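Local atomic coordinates of globin (Chloroflexus aurantiacus, PDB entry 5D1V), a protein that binds heme and, as a group II truncated hemoglobin, probably binds oxygen reversibly and may carry it. Residues R17-I22 / L93-E98; P31-L36 / R85-E90. One frame throughout, in Å; residues are numbered along the deposited sequence.

Contact 1 (R17-I22 / L93-E98); sequences RRIVDI and LAALNE
Helix segments 17-22 and 93-98 cross obliquely, in a broadly antiparallel sense, their axes 8.4 Å apart at closest approach and 135° between their N-to-C directions, with Ile-19 and Ala-95 facing each other at the nearest point (CA to CA 5.2 Å). This is helix-helix packing within the alpha-helical globin fold of a truncated hemoglobin: helix 13-28 crosses the C-terminal part of helix 82-98, with the small Ala-95 at the point of closest approach, consistent with the short separation. Its methyl points toward the other helix, where the nearest neighbour of CB is the backbone carbonyl O of Ile-19 at 3.5 Å, with the CG2 methyls of Ile-19 and Ile-22 somewhat farther off.

One turn on, Ile-22 lies against the same alanine. Its CG2, anti to the backbone N, reaches Ala-95 CA at 3.8 Å, while CD1, at the end of the other branch, settles against the CB of Glu-98. Glu-98 extends beyond CG and crosses Ile-22 obliquely; its carboxylate oxygen OE1 lies 3.5 Å from Ile-22 CG2, and OE2 makes a weak, long ion pair with Arg-26. Ile-19 and Leu-96 also cross obliquely. The CA-CB bond of Leu-96 points away from helix 13-28, yet its branch swings back to bring CD2 within 3.8 Å of Ile-19 CD1. Both side chains also touch Met-109 of helix 105-119 and Val-101, so this corner continues into a three-helix core.

At the exposed margin the contact turns polar. Arg-18 gives a hydrogen bond from NH2 to the carbonyl O of Ala-99, just beyond the helix, and a single water spans the remaining distance, weakly held at 3.3 Å from Arg-18 NE and 3.4 Å from the carbonyl O of Glu-98.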
ATOM      1  N   ARG A  17      -0.284 -19.757 -10.034  1.00 12.58           N
ATOM      2  CA  ARG A  17       1.126 -20.159 -10.019  1.00 13.82           C
ATOM      3  C   ARG A  17       1.983 -18.893 -10.097  1.00 11.54           C
ATOM      4  O   ARG A  17       2.954 -18.746  -9.329  1.00 13.03           O
ATOM      5  CB  ARG A  17       1.455 -21.120 -11.161  1.00 16.27           C
ATOM      6  CG  ARG A  17       1.010 -22.552 -10.912  1.00 18.40           C
ATOM      7  CD  ARG A  17       1.501 -23.474 -12.023  1.00 21.08           C
ATOM      8  NE  ARG A  17       0.971 -24.837 -11.918  1.00 25.25           N
ATOM      9  CZ  ARG A  17       1.512 -25.803 -11.184  1.00 23.33           C
ATOM     10  NH1 ARG A  17       2.612 -25.570 -10.488  1.00 20.19           N
ATOM     11  NH2 ARG A  17       0.953 -27.013 -11.142  1.00 26.43           N
ATOM     12  N   ARG A  18       1.597 -17.966 -10.978  1.00 13.34           N
ATOM     13  CA  ARG A  18       2.328 -16.691 -11.121  1.00 15.25           C
ATOM     14  C   ARG A  18       2.285 -15.887  -9.802  1.00 13.82           C
ATOM     15  O   ARG A  18       3.313 -15.353  -9.360  1.00 14.67           O
ATOM     16  CB  ARG A  18       1.776 -15.824 -12.264  1.00 13.98           C
ATOM     17  CG  ARG A  18       1.868 -16.472 -13.650  1.00 23.84           C
ATOM     18  CD  ARG A  18       1.766 -15.447 -14.784  1.00 26.03           C
ATOM     19  NE  ARG A  18       0.539 -14.663 -14.729  1.00 22.53           N
ATOM     20  CZ  ARG A  18      -0.630 -15.070 -15.198  1.00 30.65           C
ATOM     21  NH1 ARG A  18      -0.752 -16.263 -15.767  1.00 40.99           N
ATOM     22  NH2 ARG A  18      -1.683 -14.275 -15.103  1.00 25.45           N
ATOM     23  N   ILE A  19       1.101 -15.795  -9.204  1.00 11.89           N
ATOM     24  CA  ILE A  19       0.913 -15.063  -7.957  1.00 12.19           C
ATOM     25  C   ILE A  19       1.846 -15.625  -6.888  1.00 13.67           C
ATOM     26  O   ILE A  19       2.565 -14.883  -6.242  1.00 10.77           O
ATOM     27  CB  ILE A  19      -0.555 -15.131  -7.493  1.00 13.81           C
ATOM     28  CG1 ILE A  19      -1.457 -14.304  -8.415  1.00 15.09           C
ATOM     29  CG2 ILE A  19      -0.698 -14.592  -6.096  1.00 11.79           C
ATOM     30  CD1 ILE A  19      -2.956 -14.521  -8.170  1.00 15.25           C
ATOM     31  N   VAL A  20       1.814 -16.938  -6.694  1.00 14.55           N
ATOM     32  CA  VAL A  20       2.520 -17.558  -5.563  1.00  8.79           C
ATOM     33  C   VAL A  20       4.027 -17.525  -5.808  1.00 13.17           C
ATOM     34  O   VAL A  20       4.785 -17.329  -4.865  1.00 10.85           O
ATOM     35  CB  VAL A  20       2.021 -18.999  -5.312  1.00 14.91           C
ATOM     36  CG1 VAL A  20       2.867 -19.688  -4.272  1.00 20.48           C
ATOM     37  CG2 VAL A  20       0.566 -18.984  -4.876  1.00 12.34           C
ATOM     38  N   ASP A  21       4.460 -17.692  -7.056  1.00 14.19           N
ATOM     39  CA  ASP A  21       5.883 -17.571  -7.378  1.00 12.46           C
ATOM     40  C   ASP A  21       6.406 -16.183  -6.958  1.00 16.24           C
ATOM     41  O   ASP A  21       7.485 -16.057  -6.386  1.00 12.45           O
ATOM     42  CB  ASP A  21       6.169 -17.774  -8.875  1.00 15.84           C
ATOM     43  CG  ASP A  21       6.124 -19.242  -9.321  1.00 18.89           C
ATOM     44  OD1 ASP A  21       5.935 -20.156  -8.495  1.00 20.79           O
ATOM     45  OD2 ASP A  21       6.301 -19.464 -10.528  1.00 20.90           O
ATOM     46  N   ILE A  22       5.653 -15.143  -7.269  1.00 13.89           N
ATOM     47  CA  ILE A  22       6.117 -13.781  -7.032  1.00 12.62           C
ATOM     48  C   ILE A  22       6.121 -13.525  -5.523  1.00 13.70           C
ATOM     49  O   ILE A  22       7.049 -12.927  -4.957  1.00 13.12           O
ATOM     50  CB  ILE A  22       5.250 -12.786  -7.801  1.00 12.06           C
ATOM     51  CG1 ILE A  22       5.520 -12.927  -9.298  1.00 15.83           C
ATOM     52  CG2 ILE A  22       5.565 -11.349  -7.385  1.00 13.95           C
ATOM     53  CD1 ILE A  22       4.478 -12.207 -10.161  1.00 24.67           C
ATOM     54  N   LEU A  93      -0.062  -8.228  -1.920  1.00 12.95           N
ATOM     55  CA  LEU A  93      -0.651  -7.228  -2.795  1.00 14.17           C
ATOM     56  C   LEU A  93       0.237  -6.959  -4.014  1.00 14.45           C
ATOM     57  O   LEU A  93      -0.265  -6.791  -5.128  1.00 13.67           O
ATOM     58  CB  LEU A  93      -0.924  -5.946  -2.014  1.00 13.13           C
ATOM     59  CG  LEU A  93      -1.953  -6.182  -0.912  1.00 14.88           C
ATOM     60  CD1 LEU A  93      -2.291  -4.853  -0.232  1.00 23.09           C
ATOM     61  CD2 LEU A  93      -3.212  -6.869  -1.393  1.00 19.62           C
ATOM     62  N   ALA A  94       1.550  -6.911  -3.819  1.00 12.52           N
ATOM     63  CA  ALA A  94       2.454  -6.719  -4.947  1.00 13.04           C
ATOM     64  C   ALA A  94       2.328  -7.873  -5.928  1.00 12.69           C
ATOM     65  O   ALA A  94       2.342  -7.670  -7.146  1.00 14.95           O
ATOM     66  CB  ALA A  94       3.893  -6.575  -4.465  1.00 14.26           C
ATOM     67  N   ALA A  95       2.194  -9.088  -5.411  1.00 11.60           N
ATOM     68  CA  ALA A  95       2.109 -10.259  -6.278  1.00 13.08           C
ATOM     69  C   ALA A  95       0.852 -10.191  -7.174  1.00 17.58           C
ATOM     70  O   ALA A  95       0.930 -10.522  -8.356  1.00 13.89           O
ATOM     71  CB  ALA A  95       2.125 -11.533  -5.449  1.00 10.83           C
ATOM     72  N   LEU A  96      -0.292  -9.768  -6.616  1.00 12.48           N
ATOM     73  CA  LEU A  96      -1.512  -9.578  -7.413  1.00 13.60           C
ATOM     74  C   LEU A  96      -1.299  -8.584  -8.525  1.00 15.56           C
ATOM     75  O   LEU A  96      -1.719  -8.793  -9.664  1.00 16.50           O
ATOM     76  CB  LEU A  96      -2.653  -9.089  -6.545  1.00 15.67           C
ATOM     77  CG  LEU A  96      -3.129 -10.055  -5.469  1.00 13.01           C
ATOM     78  CD1 LEU A  96      -4.261  -9.363  -4.708  1.00 14.34           C
ATOM     79  CD2 LEU A  96      -3.606 -11.391  -6.064  1.00 14.68           C
ATOM     80  N   ASN A  97      -0.644  -7.489  -8.194  1.00 15.28           N
ATOM     81  CA  ASN A  97      -0.387  -6.465  -9.203  1.00 20.28           C
ATOM     82  C   ASN A  97       0.577  -6.955 -10.288  1.00 19.90           C
ATOM     83  O   ASN A  97       0.305  -6.792 -11.479  1.00 23.73           O
ATOM     84  CB  ASN A  97       0.122  -5.200  -8.524  1.00 29.54           C
ATOM     85  CG  ASN A  97      -0.978  -4.488  -7.733  1.00 56.66           C
ATOM     86  OD1 ASN A  97      -1.804  -5.127  -7.060  1.00 61.37           O
ATOM     87  ND2 ASN A  97      -1.012  -3.162  -7.837  1.00 66.05           N
ATOM     88  N   GLU A  98       1.684  -7.586  -9.890  1.00 17.62           N
ATOM     89  CA  GLU A  98       2.683  -8.059 -10.837  1.00 17.88           C
ATOM     90  C   GLU A  98       2.213  -9.258 -11.673  1.00 26.41           C
ATOM     91  O   GLU A  98       2.639  -9.399 -12.806  1.00 22.11           O
ATOM     92  CB  GLU A  98       3.967  -8.396 -10.096  1.00 18.49           C
ATOM     93  CG  GLU A  98       4.610  -7.169  -9.519  1.00 25.23           C
ATOM     94  CD  GLU A  98       5.941  -7.455  -8.853  1.00 28.56           C
ATOM     95  OE1 GLU A  98       6.582  -8.470  -9.190  1.00 32.43           O
ATOM     96  OE2 GLU A  98       6.337  -6.643  -7.999  1.00 31.60           O
TER
HETATM   97  O   HOH W   1       2.433 -12.005 -14.903  1.00 36.10           O

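Contact 2 (P31-L36 / R85-E90); sequences PRLRHL and RDAWLE. With HEM (protoporphyrin IX containing Fe), chain C.
Arg-32 reaches from the loop between helices 13-28 and 42-55 to helix 82-98, and the methyl of Ala-87 lies beneath the flat end of its side chain. The chain leaves with CG anti to the carbonyl carbon, bends at chi3, and lays the guanidinium over Ala-87, whose CB is 3.5 Å from CZ. From there NH2 gives a nearly straight bond to Glu-90 OE1 (2.9 Å, 168°), lying in the guanidinium plane but meeting the carboxylate from above its own plane. The two planes are 60° apart, and one N-H...O bond joins them; a water bound to both Arg-32 NH1 and Glu-90 OE1 closes a second path. Arg-32 NH2 also pairs with Asp-30, and Glu-90 OE2 with Arg-83 of the second subunit, tying this polar end to the dimer interface.

Deeper in, Leu-33 divides its branches: CD1 packs on Ala-87 CB at 3.8 Å, while CD2 presses on the heme vinyl carbon CBC, 3.1 Å away. Trp-88 holds CG anti to the backbone N (chi1 -166°), which lays the indole over the porphyrin, CD1 3.3 Å from heme C1C. Its NE1 donates to the water bound to the heme iron (2.9 Å), which lies at the ring edge, in the indole plane, on the distal side as expected for a group II truncated hemoglobin. A bound oxygen could probably be stabilised by the same indole N-H.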
ATOM      1  N   PRO A  31      13.786 -10.415   5.359  1.00 14.09           N
ATOM      2  CA  PRO A  31      14.145 -10.919   6.694  1.00 18.48           C
ATOM      3  C   PRO A  31      13.050 -10.801   7.750  1.00 13.75           C
ATOM      4  O   PRO A  31      13.160 -11.413   8.817  1.00 16.55           O
ATOM      5  CB  PRO A  31      15.342 -10.038   7.088  1.00 20.71           C
ATOM      6  CG  PRO A  31      15.888  -9.526   5.829  1.00 26.81           C
ATOM      7  CD  PRO A  31      14.748  -9.408   4.876  1.00 15.25           C
ATOM      8  N   ARG A  32      12.026  -9.999   7.492  1.00 15.11           N
ATOM      9  CA  ARG A  32      10.913  -9.879   8.439  1.00 14.35           C
ATOM     10  C   ARG A  32      10.119 -11.164   8.524  1.00 14.27           C
ATOM     11  O   ARG A  32       9.478 -11.424   9.540  1.00 16.36           O
ATOM     12  CB  ARG A  32       9.984  -8.738   8.035  1.00 13.16           C
ATOM     13  CG  ARG A  32      10.647  -7.384   8.007  1.00 13.02           C
ATOM     14  CD  ARG A  32       9.657  -6.344   7.572  1.00 15.68           C
ATOM     15  NE  ARG A  32       9.367  -6.428   6.145  1.00 17.80           N
ATOM     16  CZ  ARG A  32       8.452  -5.699   5.525  1.00 17.74           C
ATOM     17  NH1 ARG A  32       7.705  -4.845   6.203  1.00 16.69           N
ATOM     18  NH2 ARG A  32       8.268  -5.838   4.221  1.00 12.74           N
ATOM     19  N   LEU A  33      10.162 -11.961   7.451  1.00 17.01           N
ATOM     20  CA  LEU A  33       9.299 -13.131   7.319  1.00 14.14           C
ATOM     21  C   LEU A  33      10.039 -14.442   7.213  1.00 13.96           C
ATOM     22  O   LEU A  33       9.548 -15.443   7.707  1.00 11.94           O
ATOM     23  CB  LEU A  33       8.424 -13.013   6.088  1.00 11.25           C
ATOM     24  CG  LEU A  33       7.379 -11.914   6.176  1.00 11.59           C
ATOM     25  CD1 LEU A  33       6.662 -11.775   4.830  1.00 15.13           C
ATOM     26  CD2 LEU A  33       6.389 -12.154   7.304  1.00 18.82           C
ATOM     27  N   ARG A  34      11.212 -14.419   6.570  1.00 15.50           N
ATOM     28  CA  ARG A  34      11.844 -15.642   6.083  1.00 13.84           C
ATOM     29  C   ARG A  34      12.030 -16.631   7.231  1.00 15.89           C
ATOM     30  O   ARG A  34      11.774 -17.826   7.074  1.00 15.37           O
ATOM     31  CB  ARG A  34      13.189 -15.346   5.394  1.00 17.08           C
ATOM     32  CG  ARG A  34      13.964 -16.605   4.947  1.00 17.00           C
ATOM     33  CD  ARG A  34      13.074 -17.457   4.057  1.00 22.05           C
ATOM     34  NE  ARG A  34      13.640 -18.734   3.615  1.00 24.34           N
ATOM     35  CZ  ARG A  34      13.489 -19.898   4.243  1.00 21.52           C
ATOM     36  NH1 ARG A  34      12.812 -19.985   5.388  1.00 19.58           N
ATOM     37  NH2 ARG A  34      14.005 -20.996   3.709  1.00 19.25           N
ATOM     38  N   HIS A  35      12.428 -16.120   8.395  1.00 12.15           N
ATOM     39  CA  HIS A  35      12.764 -16.964   9.532  1.00 15.58           C
ATOM     40  C   HIS A  35      11.596 -17.807  10.051  1.00 18.10           C
ATOM     41  O   HIS A  35      11.795 -18.817  10.738  1.00 17.71           O
ATOM     42  CB  HIS A  35      13.295 -16.100  10.668  1.00 17.42           C
ATOM     43  CG  HIS A  35      12.273 -15.163  11.235  1.00 18.82           C
ATOM     44  ND1 HIS A  35      11.565 -15.445  12.380  1.00 16.27           N
ATOM     45  CD2 HIS A  35      11.821 -13.962  10.803  1.00 21.56           C
ATOM     46  CE1 HIS A  35      10.739 -14.447  12.644  1.00 24.87           C
ATOM     47  NE2 HIS A  35      10.874 -13.534  11.701  1.00 21.89           N
ATOM     48  N   LEU A  36      10.381 -17.400   9.721  1.00 12.54           N
ATOM     49  CA  LEU A  36       9.199 -18.112  10.178  1.00 11.13           C
ATOM     50  C   LEU A  36       8.930 -19.359   9.367  1.00 12.40           C
ATOM     51  O   LEU A  36       8.232 -20.270   9.835  1.00 11.37           O
ATOM     52  CB  LEU A  36       7.979 -17.196  10.116  1.00 11.71           C
ATOM     53  CG  LEU A  36       7.953 -16.048  11.137  1.00 18.15           C
ATOM     54  CD1 LEU A  36       6.740 -15.124  10.884  1.00 25.41           C
ATOM     55  CD2 LEU A  36       7.936 -16.567  12.530  1.00 17.80           C
ATOM     56  N   ARG A  85       2.068  -8.978   9.787  1.00 12.67           N
ATOM     57  CA  ARG A  85       0.875  -8.754   8.974  1.00 10.67           C
ATOM     58  C   ARG A  85       1.208  -7.847   7.804  1.00 10.38           C
ATOM     59  O   ARG A  85       0.859  -8.136   6.638  1.00  9.56           O
ATOM     60  CB  ARG A  85      -0.235  -8.127   9.836  1.00 10.70           C
ATOM     61  CG  ARG A  85      -1.550  -7.786   9.130  1.00 10.67           C
ATOM     62  CD  ARG A  85      -2.301  -6.699   9.911  1.00 17.45           C
ATOM     63  NE  ARG A  85      -1.465  -5.510  10.127  1.00 16.33           N
ATOM     64  CZ  ARG A  85      -1.650  -4.604  11.084  1.00 12.61           C
ATOM     65  NH1 ARG A  85      -2.656  -4.707  11.940  1.00 12.40           N
ATOM     66  NH2 ARG A  85      -0.832  -3.564  11.180  1.00 22.73           N
ATOM     67  N   ASP A  86       1.837  -6.723   8.143  1.00 12.03           N
ATOM     68  CA  ASP A  86       2.174  -5.693   7.174  1.00  9.46           C
ATOM     69  C   ASP A  86       3.116  -6.238   6.099  1.00 12.04           C
ATOM     70  O   ASP A  86       2.937  -5.971   4.909  1.00 12.03           O
ATOM     71  CB  ASP A  86       2.822  -4.475   7.848  1.00 10.80           C
ATOM     72  CG  ASP A  86       1.856  -3.638   8.643  1.00 24.45           C
ATOM     73  OD1 ASP A  86       0.650  -3.918   8.611  1.00 16.97           O
ATOM     74  OD2 ASP A  86       2.331  -2.675   9.292  1.00 28.98           O
ATOM     75  N   ALA A  87       4.107  -7.021   6.505  1.00  8.64           N
ATOM     76  CA  ALA A  87       5.045  -7.589   5.546  1.00  9.59           C
ATOM     77  C   ALA A  87       4.351  -8.587   4.606  1.00 10.87           C
ATOM     78  O   ALA A  87       4.519  -8.517   3.399  1.00  7.99           O
ATOM     79  CB  ALA A  87       6.229  -8.247   6.271  1.00 14.12           C
ATOM     80  N   TRP A  88       3.538  -9.490   5.152  1.00 10.60           N
ATOM     81  CA  TRP A  88       2.811 -10.432   4.336  1.00 10.44           C
ATOM     82  C   TRP A  88       1.921  -9.723   3.293  1.00 10.65           C
ATOM     83  O   TRP A  88       1.942 -10.030   2.088  1.00  8.88           O
ATOM     84  CB  TRP A  88       1.974 -11.316   5.252  1.00  8.25           C
ATOM     85  CG  TRP A  88       1.453 -12.524   4.582  1.00  6.67           C
ATOM     86  CD1 TRP A  88       1.977 -13.779   4.635  1.00  7.22           C
ATOM     87  CD2 TRP A  88       0.293 -12.612   3.744  1.00  9.25           C
ATOM     88  NE1 TRP A  88       1.215 -14.638   3.907  1.00 10.27           N
ATOM     89  CE2 TRP A  88       0.184 -13.958   3.339  1.00  9.10           C
ATOM     90  CE3 TRP A  88      -0.681 -11.695   3.321  1.00 12.40           C
ATOM     91  CZ2 TRP A  88      -0.848 -14.413   2.512  1.00 10.42           C
ATOM     92  CZ3 TRP A  88      -1.699 -12.149   2.492  1.00 15.19           C
ATOM     93  CH2 TRP A  88      -1.762 -13.496   2.092  1.00 10.84           C
ATOM     94  N   LEU A  89       1.163  -8.747   3.760  1.00  9.43           N
ATOM     95  CA  LEU A  89       0.198  -8.045   2.907  1.00  9.34           C
ATOM     96  C   LEU A  89       0.925  -7.254   1.824  1.00 11.60           C
ATOM     97  O   LEU A  89       0.492  -7.240   0.672  1.00 12.42           O
ATOM     98  CB  LEU A  89      -0.677  -7.135   3.752  1.00  8.20           C
ATOM     99  CG  LEU A  89      -2.003  -6.706   3.175  1.00 25.56           C
ATOM    100  CD1 LEU A  89      -2.870  -7.919   2.840  1.00 21.37           C
ATOM    101  CD2 LEU A  89      -2.670  -5.841   4.214  1.00 30.00           C
ATOM    102  N   GLU A  90       2.043  -6.618   2.177  1.00  9.61           N
ATOM    103  CA  GLU A  90       2.851  -5.913   1.177  1.00  9.79           C
ATOM    104  C   GLU A  90       3.166  -6.833  -0.005  1.00 11.16           C
ATOM    105  O   GLU A  90       2.985  -6.471  -1.185  1.00 12.06           O
ATOM    106  CB  GLU A  90       4.156  -5.392   1.792  1.00 10.35           C
ATOM    107  CG  GLU A  90       5.090  -4.754   0.776  1.00 14.22           C
ATOM    108  CD  GLU A  90       6.421  -4.304   1.345  1.00 14.19           C
ATOM    109  OE1 GLU A  90       6.526  -4.120   2.579  1.00 13.20           O
ATOM    110  OE2 GLU A  90       7.352  -4.072   0.541  1.00 13.89           O
TER
HETATM  111  CHA HEM C 201       1.257 -21.321   5.742  1.00 10.28           C
HETATM  112  CHB HEM C 201      -2.365 -18.690   3.858  1.00 11.58           C
HETATM  113  CHC HEM C 201      -0.976 -14.894   6.589  1.00 11.04           C
HETATM  114  CHD HEM C 201       3.183 -17.236   7.452  1.00 11.20           C
HETATM  115  C1A HEM C 201       0.137 -20.961   5.038  1.00 11.53           C
HETATM  116  C2A HEM C 201      -0.716 -21.857   4.275  1.00 12.40           C
HETATM  117  C3A HEM C 201      -1.720 -21.129   3.765  1.00 11.45           C
HETATM  118  C4A HEM C 201      -1.535 -19.743   4.193  1.00  9.78           C
HETATM  119  CMA HEM C 201      -2.918 -21.549   2.859  1.00 11.11           C
HETATM  120  CAA HEM C 201      -0.473 -23.376   4.130  1.00 12.25           C
HETATM  121  CBA HEM C 201      -1.455 -24.070   5.088  1.00 14.95           C
HETATM  122  CGA HEM C 201      -1.126 -25.552   5.124  1.00 17.51           C
HETATM  123  O1A HEM C 201      -0.056 -25.932   5.655  1.00 29.44           O
HETATM  124  O2A HEM C 201      -1.938 -26.366   4.635  1.00 13.29           O
HETATM  125  C1B HEM C 201      -2.318 -17.433   4.446  1.00 10.49           C
HETATM  126  C2B HEM C 201      -3.268 -16.359   4.260  1.00  7.91           C
HETATM  127  C3B HEM C 201      -2.869 -15.330   5.041  1.00  9.98           C
HETATM  128  C4B HEM C 201      -1.662 -15.701   5.704  1.00 11.84           C
HETATM  129  CMB HEM C 201      -4.502 -16.437   3.328  1.00 10.39           C
HETATM  130  CAB HEM C 201      -3.468 -13.923   5.252  1.00 13.51           C
HETATM  131  CBB HEM C 201      -4.362 -13.467   4.374  1.00 24.84           C
HETATM  132  C1C HEM C 201       0.288 -15.169   7.051  1.00  7.48           C
HETATM  133  C2C HEM C 201       1.144 -14.274   7.816  1.00  9.18           C
HETATM  134  C3C HEM C 201       2.290 -14.965   8.044  1.00 12.62           C
HETATM  135  C4C HEM C 201       2.206 -16.265   7.424  1.00 11.25           C
HETATM  136  CMC HEM C 201       0.729 -12.846   8.275  1.00  7.59           C
HETATM  137  CAC HEM C 201       3.550 -14.477   8.759  1.00 13.37           C
HETATM  138  CBC HEM C 201       3.756 -13.167   8.686  1.00 30.69           C
HETATM  139  C1D HEM C 201       3.012 -18.563   7.127  1.00  9.72           C
HETATM  140  C2D HEM C 201       3.950 -19.653   7.377  1.00 11.85           C
HETATM  141  C3D HEM C 201       3.398 -20.789   6.910  1.00 10.17           C
HETATM  142  C4D HEM C 201       2.109 -20.442   6.345  1.00  9.52           C
HETATM  143  CMD HEM C 201       5.308 -19.499   8.078  1.00 10.03           C
HETATM  144  CAD HEM C 201       3.989 -22.207   6.939  1.00 17.77           C
HETATM  145  CBD HEM C 201       4.662 -22.453   5.596  1.00 31.62           C
HETATM  146  CGD HEM C 201       5.237 -23.835   5.507  1.00 26.17           C
HETATM  147  O1D HEM C 201       6.069 -24.050   4.589  1.00 25.73           O
HETATM  148  O2D HEM C 201       4.881 -24.703   6.350  1.00 27.56           O
HETATM  149  NA  HEM C 201      -0.407 -19.684   4.977  1.00  9.46           N
HETATM  150  NB  HEM C 201      -1.358 -17.000   5.336  1.00 10.78           N
HETATM  151  NC  HEM C 201       0.958 -16.364   6.868  1.00 11.14           N
HETATM  152  ND  HEM C 201       1.914 -19.095   6.504  1.00 12.06           N
HETATM  153 FE   HEM C 201       0.313 -18.010   5.907  1.00  9.58          FE
HETATM  154  O   HOH W   2       5.260  -3.793   5.051  1.00 15.20           O
HETATM  155  O   HOH W   3       1.407 -17.544   4.103  1.00 10.82           O

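How the contacts relate
Helix 82-98 serves both contacts, its C-terminal end in contact 1 and an earlier turn in contact 2, with centres 15 Å apart. Each is mostly buried and has an alanine of helix 82-98 at its centre, but they differ in what they pack against. Contact 1 joins two helices through largely apolar side chains, stays within one subunit, and lies at some remove from the heme, with polar groups confined to its margin. Contact 2 sets a loop against the helix, its inner part lining the heme pocket and its outer rim carrying charged groups to the second subunit. Along the chain, contact 2 is nested inside the loop that contact 1 closes.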